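Local coordinates for protein beta-glucanase (Clostridium thermocellum, PDB 3WVJ) that hydrolyses beta-1,4 linkages in mixed-linkage beta-1,3-1,4-glucans, as a lichenase with the jellyroll fold of glycoside hydrolase family 16, at residues G164-V167 with Y168-T171. Sequence-based numbering, arbitrary orientation.
Sequences GKKV and YRGT
K166 and R169 meet on one side of strand 165-170, and V167 and Y168 lie next to each other on the other. The strand is the second arm of a beta hairpin with strand 157-162, at the surface of the beta-jellyroll. The pattern comes from a classic beta bulge. V167 and Y168 both bond through their backbones to F160 of the partner strand. V167 has a helix-like psi of -9°, which brings V167 N and Y168 N to 2.8 Å. The bulge breaks the usual alternation, so residues three apart can share a side.

K166 runs out from the strand as an extended chain, its CG anti to the backbone N (chi1 162°). R169 also leaves with CG anti but bends at chi3 (-87°), which swings its guanidinium out of the line of its aliphatic chain. The two chains converge at their charged ends, at a slant to each other. K166 NZ is 3.4 Å from R169 NH2 and 3.7 Å from R169 NE. Two donors this close cannot bond to each other. D159 of strand 157-162 holds both, and its negative charge probably offsets much of their repulsion. Y157 adds a cation-pi contact to R169.

On the other side the apolar contact is looser. V167 CG2 stands 4.4 Å from Y168 CB, while the tyrosine ring is carried away from the valine along the strand. The ring stacks on Y134, and V167 and Y168 both touch F122. This side therefore packs against neighbouring strands, while the other carries the charges. The carboxylate of D159 is divided between the two cations: OD2 pairs with K166 NZ and OD1 with R169 NE.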
loop_
_atom_site.group_PDB
_atom_site.type_symbol
_atom_site.label_atom_id
_atom_site.label_comp_id
_atom_site.label_asym_id
_atom_site.label_seq_id
_atom_site.Cartn_x
_atom_site.Cartn_y
_atom_site.Cartn_z
ATOM N N GLY A 164 -1.044 -1.473 -16.568
ATOM C CA GLY A 164 0.058 -1.662 -17.509
ATOM C C GLY A 164 0.439 -0.458 -18.359
ATOM O O GLY A 164 1.280 -0.615 -19.254
ATOM N N LYS A 165 -0.177 0.719 -18.081
ATOM C CA LYS A 165 0.024 1.972 -18.840
ATOM C C LYS A 165 0.522 3.124 -17.977
ATOM O O LYS A 165 -0.009 3.388 -16.908
ATOM C CB LYS A 165 -1.280 2.415 -19.554
ATOM C CG LYS A 165 -1.619 1.543 -20.770
ATOM C CD LYS A 165 -2.935 1.925 -21.428
ATOM C CE LYS A 165 -3.158 1.007 -22.625
ATOM N NZ LYS A 165 -4.127 1.628 -23.589
ATOM N N LYS A 166 1.582 3.790 -18.407
ATOM C CA LYS A 166 2.181 4.850 -17.588
ATOM C C LYS A 166 1.330 6.103 -17.685
ATOM O O LYS A 166 1.085 6.600 -18.773
ATOM C CB LYS A 166 3.632 5.091 -18.039
ATOM C CG LYS A 166 4.210 6.417 -17.583
ATOM C CD LYS A 166 5.624 6.545 -18.108
ATOM C CE LYS A 166 6.095 7.974 -17.979
ATOM N NZ LYS A 166 7.568 7.924 -18.164
ATOM N N VAL A 167 0.867 6.610 -16.547
ATOM C CA VAL A 167 -0.005 7.753 -16.551
ATOM C C VAL A 167 0.575 9.015 -15.942
ATOM O O VAL A 167 -0.031 10.038 -16.059
ATOM C CB VAL A 167 -1.394 7.435 -15.922
ATOM C CG1 VAL A 167 -2.039 6.280 -16.678
ATOM C CG2 VAL A 167 -1.291 7.083 -14.461
ATOM N N TYR A 168 1.736 8.936 -15.291
ATOM C CA TYR A 168 2.290 10.048 -14.540
ATOM C C TYR A 168 3.769 9.819 -14.234
ATOM O O TYR A 168 4.198 8.658 -14.061
ATOM C CB TYR A 168 1.506 10.214 -13.230
ATOM C CG TYR A 168 1.992 11.325 -12.318
ATOM C CD1 TYR A 168 1.827 12.668 -12.665
ATOM C CD2 TYR A 168 2.595 11.029 -11.066
ATOM C CE1 TYR A 168 2.253 13.702 -11.843
ATOM C CE2 TYR A 168 3.032 12.072 -10.218
ATOM C CZ TYR A 168 2.872 13.396 -10.617
ATOM O OH TYR A 168 3.274 14.480 -9.804
ATOM N N ARG A 169 4.538 10.916 -14.180
ATOM C CA ARG A 169 5.937 10.866 -13.692
ATOM C C ARG A 169 6.113 11.886 -12.541
ATOM O O ARG A 169 5.739 13.005 -12.696
ATOM C CB ARG A 169 6.924 11.243 -14.808
ATOM C CG ARG A 169 8.386 11.242 -14.324
ATOM C CD ARG A 169 9.367 11.366 -15.475
ATOM N NE ARG A 169 9.654 10.040 -15.998
ATOM C CZ ARG A 169 10.570 9.820 -16.934
ATOM N NH1 ARG A 169 11.269 10.849 -17.443
ATOM N NH2 ARG A 169 10.782 8.575 -17.347
ATOM N N GLY A 170 6.703 11.487 -11.410
ATOM C CA GLY A 170 7.147 12.462 -10.411
ATOM C C GLY A 170 8.653 12.583 -10.485
ATOM O O GLY A 170 9.366 11.620 -10.843
ATOM N N THR A 171 9.140 13.772 -10.208
ATOM C CA THR A 171 10.554 14.046 -10.309
ATOM C C THR A 171 11.124 14.773 -9.107
ATOM O O THR A 171 12.339 14.863 -9.023
ATOM C CB THR A 171 10.907 14.869 -11.596
ATOM O OG1 THR A 171 10.160 16.071 -11.618
ATOM C CG2 THR A 171 10.447 14.170 -12.785
#